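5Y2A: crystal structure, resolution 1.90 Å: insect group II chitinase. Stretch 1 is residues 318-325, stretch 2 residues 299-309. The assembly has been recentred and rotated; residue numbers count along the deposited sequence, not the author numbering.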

# COMPACT_ATOMS: atom_id res chain seq x y z
N SER A 318 -1.61 17.56 7.50
CA SER A 318 -2.82 18.33 7.74
C SER A 318 -3.89 17.44 8.36
O SER A 318 -3.99 16.25 8.04
CB SER A 318 -3.35 18.94 6.45
OG SER A 318 -3.57 17.94 5.47
N PHE A 319 -4.71 18.01 9.24
CA PHE A 319 -5.62 17.20 10.04
C PHE A 319 -6.66 18.11 10.69
O PHE A 319 -6.49 19.33 10.75
CB PHE A 319 -4.86 16.43 11.12
CG PHE A 319 -4.10 17.33 12.08
CD1 PHE A 319 -2.86 17.85 11.73
CD2 PHE A 319 -4.64 17.65 13.32
CE1 PHE A 319 -2.17 18.69 12.60
CE2 PHE A 319 -3.95 18.48 14.19
CZ PHE A 319 -2.72 19.00 13.83
N ASP A 320 -7.73 17.49 11.20
CA ASP A 320 -8.71 18.18 12.03
C ASP A 320 -8.38 17.93 13.50
O ASP A 320 -8.16 16.79 13.90
CB ASP A 320 -10.13 17.72 11.72
CG ASP A 320 -10.69 18.32 10.45
OD1 ASP A 320 -10.02 19.22 9.89
OD2 ASP A 320 -11.78 17.91 10.01
N ASP A 321 -8.36 19.00 14.29
CA ASP A 321 -8.19 18.91 15.72
C ASP A 321 -9.55 19.05 16.40
O ASP A 321 -10.59 19.09 15.75
CB ASP A 321 -7.18 19.96 16.22
CG ASP A 321 -7.74 21.39 16.17
OD1 ASP A 321 -8.65 21.68 15.37
OD2 ASP A 321 -7.24 22.23 16.94
N ASP A 322 -9.53 19.15 17.74
CA ASP A 322 -10.76 19.31 18.51
C ASP A 322 -11.58 20.49 18.03
O ASP A 322 -12.81 20.39 17.91
CB ASP A 322 -10.43 19.48 19.99
CG ASP A 322 -10.76 18.27 20.80
OD1 ASP A 322 -11.47 17.40 20.26
OD2 ASP A 322 -10.32 18.17 21.96
N PHE A 323 -10.93 21.62 17.74
CA PHE A 323 -11.67 22.82 17.37
C PHE A 323 -12.36 22.66 16.03
O PHE A 323 -13.49 23.12 15.85
CB PHE A 323 -10.73 24.03 17.35
CG PHE A 323 -10.31 24.47 18.72
CD1 PHE A 323 -11.14 25.26 19.50
CD2 PHE A 323 -9.09 24.06 19.24
CE1 PHE A 323 -10.75 25.66 20.76
CE2 PHE A 323 -8.70 24.45 20.51
CZ PHE A 323 -9.53 25.26 21.27
N MET A 324 -11.70 22.03 15.05
CA MET A 324 -12.37 21.86 13.77
C MET A 324 -13.41 20.75 13.82
O MET A 324 -14.46 20.86 13.17
CB MET A 324 -11.35 21.58 12.65
CG MET A 324 -12.01 21.52 11.27
SD MET A 324 -13.00 22.99 10.88
CE MET A 324 -11.75 24.08 10.19
N ALA A 325 -13.16 19.69 14.60
CA ALA A 325 -14.20 18.69 14.82
C ALA A 325 -15.43 19.32 15.46
O ALA A 325 -16.57 19.03 15.06
CB ALA A 325 -13.66 17.55 15.69
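Stretch 2 299-309: HRDPGGRIGPY

Stretch 2 has no regular helix or strand along most of its length. It begins at His299, forms a type I beta turn from Asp301 to Gly304, and returns to Tyr309. The two ends pair with each other: Tyr309 N donates to His299 O at 3.0 Å, and His299 N donates to Tyr309 O at 2.7 Å. The returning arm, Gly307 to Tyr309, runs antiparallel to the start of stretch 1. The register pairs Ser318 with Tyr309, Phe319 with Pro308 and Asp320 with Gly307.

Ser318 forms an antiparallel bridge with Tyr309, of the non-hydrogen-bonded kind. Ser318 CA lies 4.0 Å from Tyr309 CA. Both side chains are on the same face of the sheet, with Ser318 CB 4.1 Å from Tyr309 CB. The Tyr309 ring then leads away from stretch 1.

Phe319 makes the one direct backbone hydrogen bond between the stretches: Phe319 N donates to Pro308 O at 3.1 Å. There is no return bond, because Pro308 N has no hydrogen to give to Phe319 O. The Phe319 side chain starts sideways, but its ring reaches stretch 2. Pro308 lies over one ring face in a CH-pi contact, with Pro308 CG 3.6 Å from Phe319 CE2. Phe319 CE1 is 3.9 Å from Tyr309 CA.

Asp320 meets Gly307 through water. Water 1 accepts from Gly307 N at 2.7 Å and donates to Asp320 OD1 at 2.9 Å. A CB on Gly307 would point toward stretch 1 and clash with Phe319 O and Asp320 OD1.

Asp321 points toward stretch 2 and caps the helix that starts at Asp322. Asp321 OD1 accepts from Met324 N at 3.1 Å. Asp321 OD2 forms a salt bridge with Arg300, accepting from Arg300 NH2 at 2.7 Å and from Arg300 NH1 at 3.0 Å. The carboxylate thus serves the helix and stretch 2 together. It also packs near the proline ring, with Asp321 OD1 3.7 Å from Pro308 CD.

Asp322 does not touch stretch 2. Phe323 adds a looser contact beside the salt bridge: Phe323 CD2 is 4.2 Å from Arg300 NH2.

Met324 points toward stretch 2 from the first turn of the helix. Its methyl group rests on the backbone after the turn, with Met324 CE 3.5 Å from both Ile306 C and Gly307 N. Asp301 braces this segment from within stretch 2: Asp301 OD2 accepts from Arg305 N at 2.8 Å, and Asp301 OD1 forms a salt bridge with Arg305 NH2 at 2.7 Å. Ala325 is out of reach.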

# COMPACT_ATOMS: atom_id res chain seq x y z
N HIS A 299 0.44 24.82 12.71
CA HIS A 299 0.11 26.00 11.93
C HIS A 299 -1.40 26.08 11.78
O HIS A 299 -2.04 25.11 11.34
CB HIS A 299 0.77 25.96 10.55
CG HIS A 299 2.24 25.69 10.59
ND1 HIS A 299 3.18 26.67 10.34
CD2 HIS A 299 2.93 24.56 10.85
CE1 HIS A 299 4.39 26.15 10.45
NE2 HIS A 299 4.27 24.87 10.76
N ARG A 300 -1.97 27.23 12.14
CA ARG A 300 -3.41 27.41 12.09
C ARG A 300 -3.81 28.50 11.10
O ARG A 300 -3.03 29.40 10.76
CB ARG A 300 -3.98 27.76 13.46
CG ARG A 300 -3.81 26.65 14.48
CD ARG A 300 -4.54 27.00 15.77
NE ARG A 300 -4.50 25.89 16.72
CZ ARG A 300 -5.38 24.90 16.77
NH1 ARG A 300 -6.40 24.87 15.92
NH2 ARG A 300 -5.25 23.93 17.67
N ASP A 301 -5.05 28.41 10.64
CA ASP A 301 -5.64 29.40 9.75
C ASP A 301 -6.48 30.37 10.58
O ASP A 301 -7.53 29.98 11.10
CB ASP A 301 -6.51 28.72 8.69
CG ASP A 301 -7.30 29.71 7.85
OD1 ASP A 301 -6.91 30.90 7.78
OD2 ASP A 301 -8.32 29.29 7.28
N PRO A 302 -6.05 31.63 10.74
CA PRO A 302 -6.87 32.58 11.52
C PRO A 302 -8.27 32.77 10.98
O PRO A 302 -9.17 33.14 11.74
CB PRO A 302 -6.06 33.89 11.45
CG PRO A 302 -4.69 33.49 11.06
CD PRO A 302 -4.79 32.23 10.26
N GLY A 303 -8.49 32.52 9.69
CA GLY A 303 -9.81 32.65 9.10
C GLY A 303 -10.75 31.50 9.38
O GLY A 303 -11.94 31.60 9.06
N GLY A 304 -10.25 30.40 9.94
CA GLY A 304 -11.10 29.27 10.26
C GLY A 304 -11.61 28.50 9.07
O GLY A 304 -12.63 27.81 9.18
N ARG A 305 -10.94 28.58 7.92
CA ARG A 305 -11.39 27.91 6.71
C ARG A 305 -10.85 26.49 6.59
O ARG A 305 -11.51 25.64 5.97
CB ARG A 305 -10.98 28.72 5.48
CG ARG A 305 -11.50 30.16 5.50
CD ARG A 305 -10.61 31.07 4.66
NE ARG A 305 -9.30 31.27 5.28
CZ ARG A 305 -8.30 31.95 4.73
NH1 ARG A 305 -8.47 32.52 3.53
NH2 ARG A 305 -7.15 32.08 5.36
N ILE A 306 -9.67 26.23 7.15
CA ILE A 306 -9.10 24.89 7.17
C ILE A 306 -8.63 24.61 8.59
O ILE A 306 -8.38 25.52 9.38
CB ILE A 306 -7.93 24.71 6.18
CG1 ILE A 306 -6.77 25.63 6.57
CG2 ILE A 306 -8.38 24.97 4.75
CD1 ILE A 306 -5.49 25.29 5.84
N GLY A 307 -8.54 23.32 8.92
CA GLY A 307 -7.94 22.92 10.17
C GLY A 307 -6.43 23.12 10.16
O GLY A 307 -5.85 23.63 9.19
N PRO A 308 -5.78 22.68 11.22
CA PRO A 308 -4.34 22.90 11.36
C PRO A 308 -3.52 21.96 10.48
O PRO A 308 -4.03 21.00 9.89
CB PRO A 308 -4.08 22.62 12.84
CG PRO A 308 -5.18 21.69 13.25
CD PRO A 308 -6.37 22.08 12.44
N TYR A 309 -2.23 22.27 10.40
CA TYR A 309 -1.24 21.31 9.93
C TYR A 309 -0.00 21.43 10.83
O TYR A 309 0.21 22.44 11.50
CB TYR A 309 -0.90 21.48 8.44
CG TYR A 309 -0.36 22.84 8.02
CD1 TYR A 309 -1.22 23.85 7.59
CD2 TYR A 309 1.01 23.10 8.01
CE1 TYR A 309 -0.73 25.09 7.19
CE2 TYR A 309 1.50 24.33 7.61
CZ TYR A 309 0.63 25.33 7.20
OH TYR A 309 1.11 26.56 6.81
O HOH W 1 -10.36 21.44 8.12